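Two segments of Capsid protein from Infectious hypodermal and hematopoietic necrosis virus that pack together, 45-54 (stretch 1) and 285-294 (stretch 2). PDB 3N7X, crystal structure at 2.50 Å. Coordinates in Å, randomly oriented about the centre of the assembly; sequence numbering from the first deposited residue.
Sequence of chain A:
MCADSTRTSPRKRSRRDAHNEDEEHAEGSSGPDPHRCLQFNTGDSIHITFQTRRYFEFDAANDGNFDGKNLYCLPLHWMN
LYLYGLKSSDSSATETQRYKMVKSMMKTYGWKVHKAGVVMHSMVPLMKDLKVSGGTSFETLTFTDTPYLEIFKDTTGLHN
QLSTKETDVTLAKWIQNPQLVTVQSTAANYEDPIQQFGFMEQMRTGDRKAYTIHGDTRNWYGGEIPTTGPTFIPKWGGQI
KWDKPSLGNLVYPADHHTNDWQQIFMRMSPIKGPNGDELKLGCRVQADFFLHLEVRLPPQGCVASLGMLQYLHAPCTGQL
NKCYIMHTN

Stretch 1 (45-54) SIHITFQTRR
Stretch 2 (285-294) VQADFFLHLE

Two extended strands of one chain, 45-54 and 285-294, lie side by side as antiparallel neighbours in a sheet, their axes 4.6 Å apart at closest approach and their N-to-C directions 166° apart. The register pairs Arg54 with Ala287 and His47 with Glu294, so paired residue numbers sum to 341. Backbone phi/psi stays in the beta region throughout, and CA-CA separations alternate, wider at hydrogen-bonded pairs (Arg54 CA to Ala287 CA 5.1 Å) and narrower at the others (His47 CA to Glu294 CA 4.4 Å).

Val285 opens stretch 2 with its side chain (chi1 m) sideways and little contact. Gln286 (t, t, chi3 -43°) donates from NE2 to Asp288 OD1 at 2.9 Å, and its amide also bonds elsewhere in the structure; Gln286 NE2 lies 3.8 Å from Arg53 CD. Ala287 forms the first closed pair: its N donates to Arg54 O at 2.8 Å and its O accepts from Arg54 N at 2.8 Å. Asp288 (m) sits across from Arg53 (m, t, t), yet the approach is Arg53 CB to Asp288 OD1 at 3.4 Å; the guanidinium finds its partners elsewhere in the structure.

Phe289 (m, chi2 -107°) pairs with Thr52 (t): Phe289 N to Thr52 O is 2.9 Å and Thr52 N to Phe289 O is 3.1 Å. Its ring also receives the diagonal neighbour. Arg54 (m, t, t, chi4 163°) extends so that its CZ stands 4.8 Å from the Phe289 ring centroid, 13° off the normal, a cation-pi contact over the face. Phe290 (p) turns its ring end away from stretch 1, but its backbone stays close, with Phe290 CA 3.0 Å from Phe50 O in a CA-H...O contact.

Leu291 (t, t) closes the next pair, Phe50 N to Leu291 O at 2.8 Å and Leu291 N to Phe50 O at 3.0 Å. On the same face, Phe50 (m, chi2 -95°) places CD2 3.9 Å from Leu291 CD2 and CE2 3.9 Å from Leu293 CD2, so one ring touches two leucines. On the other face His292 (m, chi2 -55°) meets Thr49 (m) through a ring-edge hydrogen bond, Thr49 OG1 to His292 ND1, 3.0 Å.

Leu293 (t, p) pairs with Ile48 (m, p) through two 2.8 Å bonds, Ile48 N to Leu293 O and Leu293 N to Ile48 O. Glu294 (t, t, chi3 21°) reaches past its partner: Ser45 OG (chi1 p) donates to Glu294 OE2 at 2.6 Å, while Glu294 CG lies 4.0 Å from the centroid of the His47 ring (m, chi2 -94°), over its face.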

ATOM      1  N   SER A  45      45.828   1.421  74.741  1.00 24.64           N
ATOM      2  CA  SER A  45      47.007   0.592  74.903  1.00 23.99           C
ATOM      3  C   SER A  45      48.048   0.775  73.810  1.00 23.90           C
ATOM      4  O   SER A  45      47.851   1.544  72.873  1.00 25.43           O
ATOM      5  CB  SER A  45      46.572  -0.871  74.927  1.00 24.36           C
ATOM      6  OG  SER A  45      45.849  -1.187  73.744  1.00 21.70           O
ATOM      7  N   ILE A  46      49.156   0.051  73.943  1.00 22.73           N
ATOM      8  CA  ILE A  46      50.236   0.102  72.968  1.00 21.56           C
ATOM      9  C   ILE A  46      50.609  -1.319  72.564  1.00 22.11           C
ATOM     10  O   ILE A  46      50.334  -2.271  73.297  1.00 22.81           O
ATOM     11  CB  ILE A  46      51.477   0.783  73.544  1.00 21.08           C
ATOM     12  CG1 ILE A  46      51.891   0.079  74.836  1.00 21.13           C
ATOM     13  CG2 ILE A  46      51.202   2.256  73.769  1.00 17.37           C
ATOM     14  CD1 ILE A  46      53.208   0.561  75.391  1.00 22.00           C
ATOM     15  N   HIS A  47      51.240  -1.454  71.400  1.00 21.96           N
ATOM     16  CA  HIS A  47      51.640  -2.763  70.887  1.00 21.62           C
ATOM     17  C   HIS A  47      53.148  -2.865  70.723  1.00 21.45           C
ATOM     18  O   HIS A  47      53.786  -1.957  70.197  1.00 21.85           O
ATOM     19  CB  HIS A  47      50.953  -3.025  69.544  1.00 21.42           C
ATOM     20  CG  HIS A  47      49.464  -3.149  69.644  1.00 26.17           C
ATOM     21  ND1 HIS A  47      48.824  -4.363  69.784  1.00 27.10           N
ATOM     22  CD2 HIS A  47      48.491  -2.205  69.672  1.00 24.87           C
ATOM     23  CE1 HIS A  47      47.521  -4.160  69.890  1.00 26.94           C
ATOM     24  NE2 HIS A  47      47.293  -2.860  69.826  1.00 25.02           N
ATOM     25  N   ILE A  48      53.714  -3.974  71.184  1.00 21.45           N
ATOM     26  CA  ILE A  48      55.148  -4.196  71.079  1.00 21.83           C
ATOM     27  C   ILE A  48      55.398  -5.568  70.481  1.00 22.13           C
ATOM     28  O   ILE A  48      54.849  -6.566  70.951  1.00 22.12           O
ATOM     29  CB  ILE A  48      55.860  -4.162  72.460  1.00 22.57           C
ATOM     30  CG1 ILE A  48      55.661  -2.812  73.145  1.00 24.27           C
ATOM     31  CG2 ILE A  48      57.348  -4.403  72.280  1.00 20.72           C
ATOM     32  CD1 ILE A  48      54.341  -2.671  73.851  1.00 27.89           C
ATOM     33  N   THR A  49      56.226  -5.615  69.443  1.00 22.00           N
ATOM     34  CA  THR A  49      56.565  -6.877  68.807  1.00 21.76           C
ATOM     35  C   THR A  49      57.971  -7.301  69.219  1.00 21.25           C
ATOM     36  O   THR A  49      58.886  -6.481  69.274  1.00 20.58           O
ATOM     37  CB  THR A  49      56.512  -6.770  67.276  1.00 22.42           C
ATOM     38  OG1 THR A  49      55.157  -6.558  66.863  1.00 23.54           O
ATOM     39  CG2 THR A  49      57.038  -8.053  66.630  1.00 22.46           C
ATOM     40  N   PHE A  50      58.127  -8.585  69.519  1.00 19.90           N
ATOM     41  CA  PHE A  50      59.418  -9.133  69.909  1.00 19.08           C
ATOM     42  C   PHE A  50      59.881 -10.054  68.795  1.00 19.70           C
ATOM     43  O   PHE A  50      59.091 -10.846  68.275  1.00 20.28           O
ATOM     44  CB  PHE A  50      59.281  -9.921  71.210  1.00 18.65           C
ATOM     45  CG  PHE A  50      58.992  -9.062  72.403  1.00 19.70           C
ATOM     46  CD1 PHE A  50      60.028  -8.624  73.226  1.00 19.02           C
ATOM     47  CD2 PHE A  50      57.690  -8.648  72.680  1.00 19.50           C
ATOM     48  CE1 PHE A  50      59.774  -7.783  74.310  1.00 17.54           C
ATOM     49  CE2 PHE A  50      57.424  -7.807  73.761  1.00 19.04           C
ATOM     50  CZ  PHE A  50      58.472  -7.373  74.577  1.00 18.79           C
ATOM     51  N   GLN A  51      61.155  -9.945  68.426  1.00 18.61           N
ATOM     52  CA  GLN A  51      61.713 -10.772  67.360  1.00 19.21           C
ATOM     53  C   GLN A  51      63.144 -11.152  67.688  1.00 19.74           C
ATOM     54  O   GLN A  51      63.885 -10.343  68.243  1.00 21.04           O
ATOM     55  CB  GLN A  51      61.700 -10.008  66.034  1.00 18.93           C
ATOM     56  CG  GLN A  51      60.337  -9.498  65.620  1.00 21.12           C
ATOM     57  CD  GLN A  51      60.405  -8.465  64.510  1.00 22.72           C
ATOM     58  OE1 GLN A  51      61.158  -7.494  64.596  1.00 24.66           O
ATOM     59  NE2 GLN A  51      59.605  -8.662  63.466  1.00 22.32           N
ATOM     60  N   THR A  52      63.530 -12.379  67.345  1.00 18.81           N
ATOM     61  CA  THR A  52      64.891 -12.841  67.582  1.00 18.64           C
ATOM     62  C   THR A  52      65.196 -14.083  66.742  1.00 18.84           C
ATOM     63  O   THR A  52      64.290 -14.682  66.163  1.00 18.72           O
ATOM     64  CB  THR A  52      65.131 -13.167  69.077  1.00 19.29           C
ATOM     65  OG1 THR A  52      66.538 -13.323  69.312  1.00 19.74           O
ATOM     66  CG2 THR A  52      64.410 -14.458  69.475  1.00 17.90           C
ATOM     67  N   ARG A  53      66.472 -14.460  66.674  1.00 17.77           N
ATOM     68  CA  ARG A  53      66.883 -15.634  65.909  1.00 17.81           C
ATOM     69  C   ARG A  53      67.847 -16.466  66.753  1.00 18.72           C
ATOM     70  O   ARG A  53      68.654 -15.914  67.495  1.00 19.60           O
ATOM     71  CB  ARG A  53      67.571 -15.213  64.609  1.00 16.09           C
ATOM     72  CG  ARG A  53      66.910 -14.052  63.873  1.00 15.24           C
ATOM     73  CD  ARG A  53      67.585 -13.855  62.523  1.00 15.36           C
ATOM     74  NE  ARG A  53      67.265 -12.579  61.892  1.00 15.40           N
ATOM     75  CZ  ARG A  53      67.890 -11.434  62.156  1.00 16.19           C
ATOM     76  NH1 ARG A  53      68.872 -11.399  63.046  1.00 15.07           N
ATOM     77  NH2 ARG A  53      67.545 -10.325  61.512  1.00 14.13           N
ATOM     78  N   ARG A  54      67.777 -17.788  66.627  1.00 19.26           N
ATOM     79  CA  ARG A  54      68.639 -18.673  67.409  1.00 19.28           C
ATOM     80  C   ARG A  54      69.107 -19.895  66.630  1.00 20.62           C
ATOM     81  O   ARG A  54      68.566 -20.207  65.565  1.00 21.93           O
ATOM     82  CB  ARG A  54      67.886 -19.135  68.658  1.00 17.67           C
ATOM     83  CG  ARG A  54      67.513 -17.986  69.556  1.00 17.98           C
ATOM     84  CD  ARG A  54      66.560 -18.358  70.666  1.00 16.88           C
ATOM     85  NE  ARG A  54      66.324 -17.178  71.494  1.00 20.13           N
ATOM     86  CZ  ARG A  54      65.319 -17.034  72.354  1.00 19.93           C
ATOM     87  NH1 ARG A  54      64.428 -18.005  72.520  1.00 17.39           N
ATOM     88  NH2 ARG A  54      65.197 -15.901  73.033  1.00 18.19           N
ATOM     89  N   VAL A 285      69.755 -26.149  63.146  1.00 19.17           N
ATOM     90  CA  VAL A 285      68.782 -25.370  62.400  1.00 19.31           C
ATOM     91  C   VAL A 285      68.770 -23.946  62.920  1.00 19.60           C
ATOM     92  O   VAL A 285      69.342 -23.656  63.969  1.00 20.15           O
ATOM     93  CB  VAL A 285      67.348 -25.945  62.560  1.00 18.42           C
ATOM     94  CG1 VAL A 285      67.322 -27.411  62.167  1.00 16.73           C
ATOM     95  CG2 VAL A 285      66.873 -25.765  63.994  1.00 14.91           C
ATOM     96  N   GLN A 286      68.128 -23.060  62.170  1.00 20.09           N
ATOM     97  CA  GLN A 286      67.987 -21.677  62.592  1.00 21.12           C
ATOM     98  C   GLN A 286      66.534 -21.582  63.033  1.00 21.08           C
ATOM     99  O   GLN A 286      65.649 -22.156  62.398  1.00 21.83           O
ATOM    100  CB  GLN A 286      68.234 -20.703  61.439  1.00 20.61           C
ATOM    101  CG  GLN A 286      68.207 -19.251  61.895  1.00 21.94           C
ATOM    102  CD  GLN A 286      68.403 -18.264  60.764  1.00 24.28           C
ATOM    103  OE1 GLN A 286      69.261 -18.455  59.901  1.00 25.95           O
ATOM    104  NE2 GLN A 286      67.618 -17.191  60.770  1.00 24.71           N
ATOM    105  N   ALA A 287      66.285 -20.878  64.127  1.00 20.23           N
ATOM    106  CA  ALA A 287      64.926 -20.743  64.621  1.00 19.94           C
ATOM    107  C   ALA A 287      64.594 -19.277  64.840  1.00 19.66           C
ATOM    108  O   ALA A 287      65.227 -18.605  65.654  1.00 20.42           O
ATOM    109  CB  ALA A 287      64.767 -21.524  65.919  1.00 19.19           C
ATOM    110  N   ASP A 288      63.605 -18.784  64.104  1.00 19.36           N
ATOM    111  CA  ASP A 288      63.195 -17.394  64.228  1.00 19.30           C
ATOM    112  C   ASP A 288      61.937 -17.314  65.087  1.00 19.20           C
ATOM    113  O   ASP A 288      60.962 -18.032  64.851  1.00 19.85           O
ATOM    114  CB  ASP A 288      62.967 -16.789  62.838  1.00 19.61           C
ATOM    115  CG  ASP A 288      64.237 -16.798  61.978  1.00 22.16           C
ATOM    116  OD1 ASP A 288      65.354 -16.832  62.551  1.00 19.98           O
ATOM    117  OD2 ASP A 288      64.121 -16.760  60.729  1.00 22.48           O
ATOM    118  N   PHE A 289      61.981 -16.444  66.094  1.00 18.88           N
ATOM    119  CA  PHE A 289      60.884 -16.265  67.041  1.00 19.33           C
ATOM    120  C   PHE A 289      60.239 -14.902  66.956  1.00 20.03           C
ATOM    121  O   PHE A 289      60.895 -13.913  66.627  1.00 21.54           O
ATOM    122  CB  PHE A 289      61.389 -16.415  68.478  1.00 19.40           C
ATOM    123  CG  PHE A 289      61.835 -17.799  68.833  1.00 22.48           C
ATOM    124  CD1 PHE A 289      61.056 -18.599  69.666  1.00 22.86           C
ATOM    125  CD2 PHE A 289      63.050 -18.298  68.367  1.00 21.85           C
ATOM    126  CE1 PHE A 289      61.482 -19.879  70.034  1.00 22.70           C
ATOM    127  CE2 PHE A 289      63.485 -19.573  68.725  1.00 22.85           C
ATOM    128  CZ  PHE A 289      62.699 -20.366  69.562  1.00 22.88           C
ATOM    129  N   PHE A 290      58.954 -14.846  67.294  1.00 19.52           N
ATOM    130  CA  PHE A 290      58.235 -13.583  67.310  1.00 19.87           C
ATOM    131  C   PHE A 290      57.060 -13.676  68.280  1.00 20.29           C
ATOM    132  O   PHE A 290      56.489 -14.752  68.488  1.00 20.08           O
ATOM    133  CB  PHE A 290      57.704 -13.222  65.918  1.00 20.60           C
ATOM    134  CG  PHE A 290      56.481 -13.993  65.523  1.00 24.65           C
ATOM    135  CD1 PHE A 290      56.593 -15.264  64.955  1.00 25.87           C
ATOM    136  CD2 PHE A 290      55.211 -13.484  65.790  1.00 25.64           C
ATOM    137  CE1 PHE A 290      55.456 -16.020  64.662  1.00 25.05           C
ATOM    138  CE2 PHE A 290      54.066 -14.231  65.501  1.00 27.35           C
ATOM    139  CZ  PHE A 290      54.192 -15.504  64.937  1.00 26.74           C
ATOM    140  N   LEU A 291      56.711 -12.540  68.872  1.00 19.27           N
ATOM    141  CA  LEU A 291      55.587 -12.463  69.787  1.00 18.53           C
ATOM    142  C   LEU A 291      55.005 -11.058  69.726  1.00 19.57           C
ATOM    143  O   LEU A 291      55.740 -10.067  69.741  1.00 19.05           O
ATOM    144  CB  LEU A 291      56.019 -12.795  71.214  1.00 16.73           C
ATOM    145  CG  LEU A 291      54.890 -12.702  72.251  1.00 17.57           C
ATOM    146  CD1 LEU A 291      55.139 -13.688  73.381  1.00 15.08           C
ATOM    147  CD2 LEU A 291      54.785 -11.272  72.781  1.00 14.44           C
ATOM    148  N   HIS A 292      53.680 -10.985  69.631  1.00 21.47           N
ATOM    149  CA  HIS A 292      52.977  -9.711  69.575  1.00 23.66           C
ATOM    150  C   HIS A 292      52.337  -9.455  70.929  1.00 22.47           C
ATOM    151  O   HIS A 292      51.414 -10.161  71.342  1.00 20.84           O
ATOM    152  CB  HIS A 292      51.908  -9.723  68.476  1.00 27.68           C
ATOM    153  CG  HIS A 292      52.468  -9.885  67.096  1.00 37.09           C
ATOM    154  ND1 HIS A 292      53.431  -9.042  66.577  1.00 40.43           N
ATOM    155  CD2 HIS A 292      52.211 -10.801  66.130  1.00 40.14           C
ATOM    156  CE1 HIS A 292      53.744  -9.432  65.353  1.00 41.27           C
ATOM    157  NE2 HIS A 292      53.019 -10.497  65.058  1.00 41.99           N
ATOM    158  N   LEU A 293      52.845  -8.439  71.615  1.00 20.79           N
ATOM    159  CA  LEU A 293      52.357  -8.080  72.932  1.00 19.82           C
ATOM    160  C   LEU A 293      51.571  -6.779  72.897  1.00 20.68           C
ATOM    161  O   LEU A 293      51.880  -5.871  72.124  1.00 22.34           O
ATOM    162  CB  LEU A 293      53.538  -7.923  73.883  1.00 17.92           C
ATOM    163  CG  LEU A 293      53.195  -7.720  75.358  1.00 18.82           C
ATOM    164  CD1 LEU A 293      52.742  -9.038  75.963  1.00 16.31           C
ATOM    165  CD2 LEU A 293      54.414  -7.203  76.096  1.00 17.53           C
ATOM    166  N   GLU A 294      50.537  -6.702  73.725  1.00 20.00           N
ATOM    167  CA  GLU A 294      49.744  -5.489  73.821  1.00 20.20           C
ATOM    168  C   GLU A 294      49.760  -5.119  75.292  1.00 20.49           C
ATOM    169  O   GLU A 294      49.446  -5.937  76.158  1.00 21.20           O
ATOM    170  CB  GLU A 294      48.305  -5.703  73.338  1.00 18.97           C
ATOM    171  CG  GLU A 294      47.427  -4.464  73.519  1.00 20.76           C
ATOM    172  CD  GLU A 294      46.037  -4.594  72.900  1.00 22.33           C
ATOM    173  OE1 GLU A 294      45.572  -5.733  72.672  1.00 21.36           O
ATOM    174  OE2 GLU A 294      45.398  -3.546  72.651  1.00 22.07           O
TER
HETATM  175  O   HOH W   1      50.510  -7.022  69.142  1.00 32.44           O